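Local atomic coordinates of 6-phospho-beta-d glycosidase (Streptococcus pyogenes, PDB entry 5FOO), a protein that probably hydrolyses 6-phospho-beta-glucosides, as a glycoside hydrolase of family 1 that binds 6-phosphocyclophellitol. Residues D44-D49 and N426-R431; D84-A89 and P123-Q128; D292-N297 and I351-H356. The protein carries 1 engineered substitution. All coordinates share one frame; numbering follows the deposited sequence.

Contact 1 of 3, residues D44-D49 and N426-R431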
loop_
_atom_site.group_PDB
_atom_site.type_symbol
_atom_site.label_atom_id
_atom_site.label_comp_id
_atom_site.label_asym_id
_atom_site.label_seq_id
_atom_site.Cartn_x
_atom_site.Cartn_y
_atom_site.Cartn_z
ATOM N N ASP A 44 13.996 -18.604 -0.294
ATOM C CA ASP A 44 13.706 -20.022 -0.051
ATOM C C ASP A 44 12.834 -20.657 -1.123
ATOM O O ASP A 44 12.211 -21.669 -0.845
ATOM C CB ASP A 44 13.103 -20.296 1.343
ATOM C CG ASP A 44 14.088 -20.055 2.464
ATOM O OD1 ASP A 44 15.280 -19.995 2.219
ATOM O OD2 ASP A 44 13.694 -19.914 3.625
ATOM N N TYR A 45 12.816 -20.070 -2.323
ATOM C CA TYR A 45 11.986 -20.510 -3.424
ATOM C C TYR A 45 10.457 -20.512 -3.150
ATOM O O TYR A 45 9.726 -21.191 -3.845
ATOM C CB TYR A 45 12.450 -21.918 -3.922
ATOM C CG TYR A 45 13.948 -22.039 -4.020
ATOM C CD1 TYR A 45 14.639 -21.456 -5.070
ATOM C CD2 TYR A 45 14.675 -22.739 -3.050
ATOM C CE1 TYR A 45 16.050 -21.553 -5.152
ATOM C CE2 TYR A 45 16.070 -22.841 -3.128
ATOM C CZ TYR A 45 16.732 -22.234 -4.177
ATOM O OH TYR A 45 18.055 -22.339 -4.254
ATOM N N VAL A 46 9.982 -19.718 -2.201
ATOM C CA VAL A 46 8.550 -19.710 -1.855
ATOM C C VAL A 46 7.863 -18.675 -2.765
ATOM O O VAL A 46 8.222 -17.497 -2.811
ATOM C CB VAL A 46 8.333 -19.437 -0.364
ATOM C CG1 VAL A 46 6.826 -19.494 0.016
ATOM C CG2 VAL A 46 9.158 -20.465 0.436
ATOM N N GLY A 47 6.966 -19.154 -3.597
ATOM C CA GLY A 47 6.134 -18.299 -4.389
ATOM C C GLY A 47 4.793 -18.108 -3.724
ATOM O O GLY A 47 4.619 -18.404 -2.536
ATOM N N PRO A 48 3.849 -17.606 -4.519
ATOM C CA PRO A 48 2.542 -17.247 -4.028
ATOM C C PRO A 48 1.464 -18.267 -4.242
ATOM O O PRO A 48 0.279 -17.904 -4.129
ATOM C CB PRO A 48 2.230 -15.994 -4.870
ATOM C CG PRO A 48 2.823 -16.339 -6.223
ATOM C CD PRO A 48 4.127 -16.980 -5.844
ATOM N N ASP A 49 1.799 -19.498 -4.634
ATOM C CA ASP A 49 0.732 -20.478 -4.891
ATOM C C ASP A 49 -0.162 -20.787 -3.676
ATOM O O ASP A 49 -1.369 -21.072 -3.835
ATOM C CB ASP A 49 1.265 -21.806 -5.429
ATOM C CG ASP A 49 1.971 -21.656 -6.773
ATOM O OD1 ASP A 49 1.327 -21.167 -7.722
ATOM O OD2 ASP A 49 3.154 -22.003 -6.853
ATOM N N ASN A 426 11.012 -11.078 -1.283
ATOM C CA ASN A 426 11.452 -11.618 -0.001
ATOM C C ASN A 426 10.613 -12.686 0.629
ATOM O O ASN A 426 10.971 -13.217 1.726
ATOM C CB ASN A 426 11.650 -10.474 0.975
ATOM C CG ASN A 426 12.605 -9.469 0.435
ATOM O OD1 ASN A 426 12.243 -8.378 0.075
ATOM N ND2 ASN A 426 13.816 -9.878 0.289
ATOM N N ALA A 427 9.483 -13.004 -0.011
ATOM C CA ALA A 427 8.636 -14.095 0.469
ATOM C C ALA A 427 8.525 -14.008 1.989
ATOM O O ALA A 427 8.148 -12.972 2.458
ATOM C CB ALA A 427 9.179 -15.443 -0.011
ATOM N N TYR A 428 8.917 -15.037 2.744
ATOM C CA TYR A 428 8.775 -15.093 4.195
ATOM C C TYR A 428 10.096 -14.915 4.907
ATOM O O TYR A 428 10.238 -15.303 6.048
ATOM C CB TYR A 428 8.124 -16.465 4.592
ATOM C CG TYR A 428 6.632 -16.532 4.247
ATOM C CD1 TYR A 428 5.653 -16.059 5.129
ATOM C CD2 TYR A 428 6.211 -17.061 3.031
ATOM C CE1 TYR A 428 4.289 -16.087 4.785
ATOM C CE2 TYR A 428 4.865 -17.114 2.667
ATOM C CZ TYR A 428 3.910 -16.622 3.528
ATOM O OH TYR A 428 2.603 -16.709 3.106
ATOM N N LYS A 429 11.111 -14.397 4.219
ATOM C CA LYS A 429 12.355 -14.062 4.905
ATOM C C LYS A 429 12.122 -13.225 6.178
ATOM O O LYS A 429 12.608 -13.559 7.253
ATOM C CB LYS A 429 13.236 -13.263 3.957
ATOM C CG LYS A 429 14.607 -12.965 4.516
ATOM C CD LYS A 429 15.376 -12.111 3.514
ATOM C CE LYS A 429 16.752 -11.852 4.139
ATOM N NZ LYS A 429 17.579 -11.113 3.194
ATOM N N ASN A 430 11.404 -12.128 6.030
ATOM C CA ASN A 430 11.138 -11.257 7.151
ATOM C C ASN A 430 9.639 -11.296 7.488
ATOM O O ASN A 430 8.813 -11.164 6.593
ATOM C CB ASN A 430 11.535 -9.829 6.840
ATOM C CG ASN A 430 12.968 -9.705 6.333
ATOM O OD1 ASN A 430 13.204 -9.343 5.159
ATOM N ND2 ASN A 430 13.904 -9.947 7.196
ATOM N N ARG A 431 9.352 -11.541 8.774
ATOM C CA ARG A 431 7.996 -11.717 9.321
ATOM C C ARG A 431 7.577 -10.400 9.932
ATOM O O ARG A 431 8.355 -9.807 10.645
ATOM C CB ARG A 431 7.985 -12.839 10.357
ATOM C CG ARG A 431 8.624 -14.176 9.905
ATOM C CD ARG A 431 7.885 -14.688 8.695
ATOM N NE ARG A 431 8.271 -16.025 8.255
ATOM C CZ ARG A 431 7.631 -17.138 8.545
ATOM N NH1 ARG A 431 6.547 -17.156 9.334
ATOM N NH2 ARG A 431 8.095 -18.267 8.053
#
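Val46 meets Ala427 and Tyr428 in a small apolar contact between two loops. Its CB lies 4.1 Å from Ala427 CB, while its CG1 reaches the edge of the Tyr428 ring near the ring plane, 3.9 Å from CD2. With CG1 anti to the backbone N (chi1 -177°), this methyl is the branch turned to the aromatic edge, and the two side chains run at about a right angle. The branched valine can thus touch two neighbours at once, whereas Ala427 is short enough to let the backbones approach, its CB also lying 3.6 Å from Val46 O.

Polar bonds shape the 426-431 loop and tie it to its neighbours. Asn426 to Lys429 form a type II' beta turn, closed by Lys429 N and Asn426 O, in which Ala427 takes the positive-phi position (43°) more often filled by glycine. Arg431 NE donates to Tyr428 O at 3.0 Å, in the carbonyl plane on a lone pair, and one face of the guanidinium group rests over Tyr428 CD1. Trp422, of the same loop, links the two loops by binding Val46 O through NE1, and Tyr428 OH pairs with Ser52 OG, fixing the far end of the ring.

Segment 426-431 lies between the pocket residues Trp424 and Tyr432, in the loop that follows barrel strand 410-416 and precedes strand 435-437; segment 44-49 approaches it from the connection between helices 30-37 and 54-67, with Pro48 packed on the former.

Contact 2 of 3, residues D84-A89 and P123-Q128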
loop_
_atom_site.group_PDB
_atom_site.type_symbol
_atom_site.label_atom_id
_atom_site.label_comp_id
_atom_site.label_asym_id
_atom_site.label_seq_id
_atom_site.Cartn_x
_atom_site.Cartn_y
_atom_site.Cartn_z
ATOM N N ASP A 84 -13.362 -12.833 -15.239
ATOM C CA ASP A 84 -13.197 -13.933 -16.143
ATOM C C ASP A 84 -12.612 -13.349 -17.449
ATOM O O ASP A 84 -11.439 -13.529 -17.730
ATOM C CB ASP A 84 -14.547 -14.645 -16.335
ATOM C CG ASP A 84 -14.521 -15.712 -17.453
ATOM O OD1 ASP A 84 -13.481 -16.031 -18.055
ATOM O OD2 ASP A 84 -15.585 -16.215 -17.769
ATOM N N ASP A 85 -13.402 -12.568 -18.185
ATOM C CA ASP A 85 -12.966 -12.021 -19.461
ATOM C C ASP A 85 -12.662 -10.558 -19.119
ATOM O O ASP A 85 -13.548 -9.811 -18.732
ATOM C CB ASP A 85 -14.101 -12.220 -20.498
ATOM C CG ASP A 85 -13.896 -11.431 -21.815
ATOM O OD1 ASP A 85 -12.989 -10.588 -21.944
ATOM O OD2 ASP A 85 -14.734 -11.645 -22.728
ATOM N N PHE A 86 -11.400 -10.175 -19.217
ATOM C CA PHE A 86 -10.960 -8.831 -18.893
ATOM C C PHE A 86 -11.554 -7.744 -19.773
ATOM O O PHE A 86 -11.766 -6.644 -19.295
ATOM C CB PHE A 86 -9.444 -8.702 -18.963
ATOM C CG PHE A 86 -8.710 -9.526 -17.966
ATOM C CD1 PHE A 86 -8.938 -9.380 -16.619
ATOM C CD2 PHE A 86 -7.737 -10.403 -18.370
ATOM C CE1 PHE A 86 -8.247 -10.136 -15.699
ATOM C CE2 PHE A 86 -7.023 -11.156 -17.445
ATOM C CZ PHE A 86 -7.275 -11.016 -16.101
ATOM N N GLU A 87 -11.785 -8.046 -21.046
ATOM C CA GLU A 87 -12.236 -7.048 -22.016
ATOM C C GLU A 87 -13.689 -6.700 -21.725
ATOM O O GLU A 87 -14.098 -5.627 -21.956
ATOM C CB GLU A 87 -12.165 -7.610 -23.457
ATOM C CG GLU A 87 -10.777 -7.945 -23.957
ATOM C CD GLU A 87 -9.877 -6.708 -24.106
ATOM O OE1 GLU A 87 -10.326 -5.541 -24.261
ATOM O OE2 GLU A 87 -8.690 -6.897 -24.107
ATOM N N GLN A 88 -14.465 -7.616 -21.178
ATOM C CA GLN A 88 -15.905 -7.385 -20.933
ATOM C C GLN A 88 -16.188 -7.270 -19.451
ATOM O O GLN A 88 -17.320 -7.095 -19.070
ATOM C CB GLN A 88 -16.715 -8.567 -21.533
ATOM C CG GLN A 88 -16.890 -8.496 -23.035
ATOM C CD GLN A 88 -17.966 -7.480 -23.399
ATOM O OE1 GLN A 88 -19.167 -7.749 -23.284
ATOM N NE2 GLN A 88 -17.543 -6.298 -23.810
ATOM N N ALA A 89 -15.162 -7.380 -18.611
ATOM C CA ALA A 89 -15.326 -7.542 -17.177
ATOM C C ALA A 89 -16.485 -8.488 -16.774
ATOM O O ALA A 89 -17.324 -8.139 -15.916
ATOM C CB ALA A 89 -15.477 -6.184 -16.532
ATOM N N PRO A 123 -3.038 -8.113 -14.016
ATOM C CA PRO A 123 -2.971 -9.377 -14.801
ATOM C C PRO A 123 -1.853 -9.395 -15.860
ATOM O O PRO A 123 -1.751 -8.478 -16.719
ATOM C CB PRO A 123 -4.306 -9.429 -15.525
ATOM C CG PRO A 123 -5.205 -8.515 -14.810
ATOM C CD PRO A 123 -4.303 -7.402 -14.254
ATOM N N ILE A 124 -1.020 -10.423 -15.812
ATOM C CA ILE A 124 -0.007 -10.623 -16.885
ATOM C C ILE A 124 -0.622 -10.559 -18.283
ATOM O O ILE A 124 -0.017 -9.995 -19.180
ATOM C CB ILE A 124 0.835 -11.903 -16.662
ATOM C CG1 ILE A 124 2.129 -11.904 -17.528
ATOM C CG2 ILE A 124 -0.006 -13.127 -16.935
ATOM C CD1 ILE A 124 3.090 -10.750 -17.240
ATOM N N ALA A 125 -1.852 -11.021 -18.511
ATOM C CA ALA A 125 -2.331 -11.011 -19.898
ATOM C C ALA A 125 -2.477 -9.577 -20.422
ATOM O O ALA A 125 -2.271 -9.322 -21.624
ATOM C CB ALA A 125 -3.652 -11.784 -20.079
ATOM N N LEU A 126 -2.811 -8.635 -19.533
ATOM C CA LEU A 126 -2.922 -7.209 -19.917
ATOM C C LEU A 126 -1.587 -6.538 -20.110
ATOM O O LEU A 126 -1.479 -5.657 -20.938
ATOM C CB LEU A 126 -3.789 -6.414 -18.941
ATOM C CG LEU A 126 -5.226 -6.951 -18.814
ATOM C CD1 LEU A 126 -6.035 -6.085 -17.808
ATOM C CD2 LEU A 126 -5.899 -7.128 -20.206
ATOM N N TYR A 127 -0.572 -6.938 -19.349
ATOM C CA TYR A 127 0.784 -6.520 -19.654
ATOM C C TYR A 127 1.215 -7.010 -21.037
ATOM O O TYR A 127 1.638 -6.215 -21.861
ATOM C CB TYR A 127 1.810 -6.955 -18.599
ATOM C CG TYR A 127 3.160 -6.438 -19.029
ATOM C CD1 TYR A 127 3.466 -5.082 -18.914
ATOM C CD2 TYR A 127 4.122 -7.298 -19.625
ATOM C CE1 TYR A 127 4.693 -4.596 -19.340
ATOM C CE2 TYR A 127 5.361 -6.813 -20.056
ATOM C CZ TYR A 127 5.633 -5.475 -19.922
ATOM O OH TYR A 127 6.813 -4.962 -20.345
ATOM N N GLN A 128 1.044 -8.297 -21.307
ATOM C CA GLN A 128 1.505 -8.903 -22.605
ATOM C C GLN A 128 0.745 -8.309 -23.769
ATOM O O GLN A 128 1.326 -7.852 -24.724
ATOM C CB GLN A 128 1.370 -10.458 -22.591
ATOM C CG GLN A 128 2.384 -11.160 -21.665
ATOM C CD GLN A 128 2.115 -12.654 -21.401
ATOM O OE1 GLN A 128 0.993 -13.147 -21.509
ATOM N NE2 GLN A 128 3.133 -13.341 -20.948
#
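The CZ end of the Phe86 ring presses obliquely on Pro123, with CZ 3.4 Å from Pro123 CB and CE1 3.6 Å from Pro123 CG. Phe86 CG stands anti to the carbonyl carbon (chi1 -64°), which carries the ring toward helix 124-130. A compact proline suits this tight approach, since ring closure restricts the positions of the two methylenes it offers, CB and CG. Nearer the backbone, Leu126 CD2 touches Phe86 CB at 4.1 Å, and Ala125 CB lies at the margin, 4.3 Å from Phe86 CE2.

Around this shell, Trp79 meets the phenyl ring edge-to-face and also packs on Pro123 and Leu126, while His27 adds a further ring contact. The loop carrying Phe86 is shaped by an Asx turn: Asp85 OD1 accepts from Glu87 N at 3.0 Å, met on its anti side and 29° out of the carboxylate plane. Glu87 then reaches over to Tyr130 OH and His137 NE2, tying the loop to the far end of helix 124-130 and to helix 136-153. Pro123 occupies the N-cap of helix 124-130, where its O accepts from Tyr127 N.

The contact packs together the elaborated loops that follow successive strands, 72-76 and 112-116, of the (beta/alpha)8 barrel, as expected for family 1.

Contact 3 of 3, residues D292-N297 and I351-H356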
loop_
_atom_site.group_PDB
_atom_site.type_symbol
_atom_site.label_atom_id
_atom_site.label_comp_id
_atom_site.label_asym_id
_atom_site.label_seq_id
_atom_site.Cartn_x
_atom_site.Cartn_y
_atom_site.Cartn_z
ATOM N N ASP A 292 -12.121 11.068 -1.029
ATOM C CA ASP A 292 -12.835 11.482 0.258
ATOM C C ASP A 292 -11.860 11.465 1.413
ATOM O O ASP A 292 -11.961 12.219 2.376
ATOM C CB ASP A 292 -13.936 10.464 0.562
ATOM C CG ASP A 292 -14.960 10.439 -0.509
ATOM O OD1 ASP A 292 -15.370 11.560 -0.786
ATOM O OD2 ASP A 292 -15.361 9.392 -1.098
ATOM N N TYR A 293 -10.884 10.574 1.311
ATOM C CA TYR A 293 -9.933 10.345 2.368
ATOM C C TYR A 293 -8.713 9.567 1.842
ATOM O O TYR A 293 -8.698 9.137 0.677
ATOM C CB TYR A 293 -10.604 9.641 3.559
ATOM C CG TYR A 293 -11.227 8.301 3.401
ATOM C CD1 TYR A 293 -11.172 7.571 2.244
ATOM C CD2 TYR A 293 -11.870 7.717 4.505
ATOM C CE1 TYR A 293 -11.734 6.335 2.144
ATOM C CE2 TYR A 293 -12.462 6.479 4.413
ATOM C CZ TYR A 293 -12.342 5.774 3.245
ATOM O OH TYR A 293 -12.921 4.538 3.140
ATOM N N LEU A 294 -7.688 9.434 2.670
ATOM C CA LEU A 294 -6.455 8.749 2.251
ATOM C C LEU A 294 -6.047 7.719 3.239
ATOM O O LEU A 294 -6.257 7.865 4.465
ATOM C CB LEU A 294 -5.291 9.702 2.136
ATOM C CG LEU A 294 -5.337 10.654 0.944
ATOM C CD1 LEU A 294 -4.314 11.747 1.189
ATOM C CD2 LEU A 294 -5.155 10.000 -0.417
ATOM N N GLY A 295 -5.403 6.699 2.713
ATOM C CA GLY A 295 -4.495 5.933 3.539
ATOM C C GLY A 295 -3.093 6.395 3.251
ATOM O O GLY A 295 -2.736 6.652 2.076
ATOM N N LEU A 296 -2.318 6.533 4.310
ATOM C CA LEU A 296 -0.937 6.921 4.220
ATOM C C LEU A 296 -0.093 5.844 4.848
ATOM O O LEU A 296 -0.333 5.475 5.977
ATOM C CB LEU A 296 -0.667 8.243 4.923
ATOM C CG LEU A 296 -1.393 9.383 4.244
ATOM C CD1 LEU A 296 -1.000 10.665 4.938
ATOM C CD2 LEU A 296 -1.083 9.500 2.752
ATOM N N ASN A 297 0.849 5.307 4.076
ATOM C CA ASN A 297 1.740 4.229 4.512
ATOM C C ASN A 297 3.035 4.804 5.027
ATOM O O ASN A 297 3.604 5.724 4.436
ATOM C CB ASN A 297 2.051 3.204 3.404
ATOM C CG ASN A 297 0.828 2.397 2.957
ATOM O OD1 ASN A 297 -0.193 2.279 3.648
ATOM N ND2 ASN A 297 0.931 1.839 1.788
ATOM N N ILE A 351 1.470 16.480 10.441
ATOM C CA ILE A 351 1.530 17.935 10.314
ATOM C C ILE A 351 1.379 18.360 8.854
ATOM O O ILE A 351 0.755 19.411 8.534
ATOM C CB ILE A 351 2.838 18.455 10.960
ATOM C CG1 ILE A 351 2.858 18.164 12.479
ATOM C CG2 ILE A 351 3.102 19.946 10.706
ATOM C CD1 ILE A 351 1.704 18.761 13.234
ATOM N N LYS A 352 1.937 17.560 7.948
ATOM C CA LYS A 352 1.836 17.859 6.521
ATOM C C LYS A 352 0.386 17.768 6.090
ATOM O O LYS A 352 -0.047 18.555 5.308
ATOM C CB LYS A 352 2.659 16.809 5.723
ATOM C CG LYS A 352 2.910 17.138 4.278
ATOM C CD LYS A 352 4.150 18.007 4.104
ATOM C CE LYS A 352 4.216 18.542 2.670
ATOM N NZ LYS A 352 5.333 19.504 2.510
ATOM N N MET A 353 -0.323 16.733 6.540
ATOM C CA MET A 353 -1.756 16.553 6.210
ATOM C C MET A 353 -2.556 17.753 6.716
ATOM O O MET A 353 -3.384 18.343 5.983
ATOM C CB MET A 353 -2.303 15.263 6.808
ATOM C CG MET A 353 -1.907 14.022 6.034
ATOM S SD MET A 353 -2.471 14.094 4.322
ATOM C CE MET A 353 -4.227 14.271 4.414
ATOM N N ARG A 354 -2.256 18.119 7.954
ATOM C CA ARG A 354 -2.899 19.262 8.608
ATOM C C ARG A 354 -2.754 20.564 7.827
ATOM O O ARG A 354 -3.731 21.252 7.682
ATOM C CB ARG A 354 -2.392 19.469 10.043
ATOM C CG ARG A 354 -3.344 20.385 10.875
ATOM C CD ARG A 354 -2.699 20.761 12.185
ATOM N NE ARG A 354 -1.537 21.556 11.883
ATOM C CZ ARG A 354 -0.595 21.918 12.744
ATOM N NH1 ARG A 354 -0.660 21.566 14.020
ATOM N NH2 ARG A 354 0.453 22.631 12.307
ATOM N N ASP A 355 -1.547 20.861 7.319
ATOM C CA ASP A 355 -1.190 22.198 6.860
ATOM C C ASP A 355 -1.149 22.325 5.391
ATOM O O ASP A 355 -1.212 23.441 4.900
ATOM C CB ASP A 355 0.155 22.654 7.415
ATOM C CG ASP A 355 0.153 22.811 8.910
ATOM O OD1 ASP A 355 -0.930 22.899 9.485
ATOM O OD2 ASP A 355 1.215 22.877 9.539
ATOM N N HIS A 356 -1.049 21.213 4.672
ATOM C CA HIS A 356 -0.905 21.291 3.227
ATOM C C HIS A 356 -1.972 20.530 2.469
ATOM O O HIS A 356 -2.138 20.711 1.239
ATOM C CB HIS A 356 0.513 20.855 2.831
ATOM C CG HIS A 356 1.577 21.758 3.385
ATOM N ND1 HIS A 356 1.898 22.970 2.811
ATOM C CD2 HIS A 356 2.365 21.647 4.480
ATOM C CE1 HIS A 356 2.825 23.578 3.527
ATOM N NE2 HIS A 356 3.127 22.797 4.548
#
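Met353 buries more surface here than either leucine it meets, touching Leu296 and Leu294 with successive atoms of one bent chain. Its CG lies 3.6 Å from Leu296 CD1, its SD follows at 3.8 Å from the same methyl, and its terminal CE comes to 4.1 Å from Leu294 CD1. The bends at chi2 and chi3, both -59°, fold the thioether so that its end turns to the second leucine. Methionine suits the place because an unbranched, pliable chain can reach from the helix and bend to touch both leucines.

Leu296 gives the closer grip. Like Leu294, it sets CG anti to the carbonyl carbon and sends CD1 to the helix. Standing two residues apart, the leucines emerge from the same face of strand 293-297, and their branched ends together offer Met353 an apolar surface. Leu225 and Trp362 touch both Leu296 and Met353, and Met253 of helix 235-258 joins Leu294 and Met353, so the cluster continues on to the neighbouring strand and helix.

The polar groups lie elsewhere. Further round the helix, Arg354 forms a side-on salt bridge with Asp355, NE to OD1 at 2.8 Å and NH2 to OD2 at 2.9 Å, the latter on the syn lone pair, and Arg354 NH1 reaches Ala406 O. Asn297, one residue beyond Leu296, hydrogen-bonds to Ser365 and to the ligand-pocket residue Asn164.

After a long excursion through several short strands, helix 344-356 completes the beta-alpha-beta crossover from strand 293-297 to the adjacent parallel strand 362-367; leucines outside the barrel wall, packed beneath a covering helix, are characteristic of the layer between strands and helices in a TIM barrel.

Overall arrangement
All three contacts are apolar and mostly buried, yet they serve different layers of one barrel. Contact 3, about 15 Å from the chain's centre, joins a strand of the wall to the helix outside it; contacts 1 and 2, at about 18 and 22 Å, join loop to loop and loop to the start of a helix. A bent methionine between two leucines makes contact 3, whereas contacts 1 and 2 each include an aromatic ring and rely on polar bonds for loop shape. Contact 1 encloses the other two in sequence and lies close to the ligand pocket, the Ala427 side chain about 9 Å from the bound 6-phosphocyclophellitol. Contact 3 lies on the opposite side of the chain's centre from both the others.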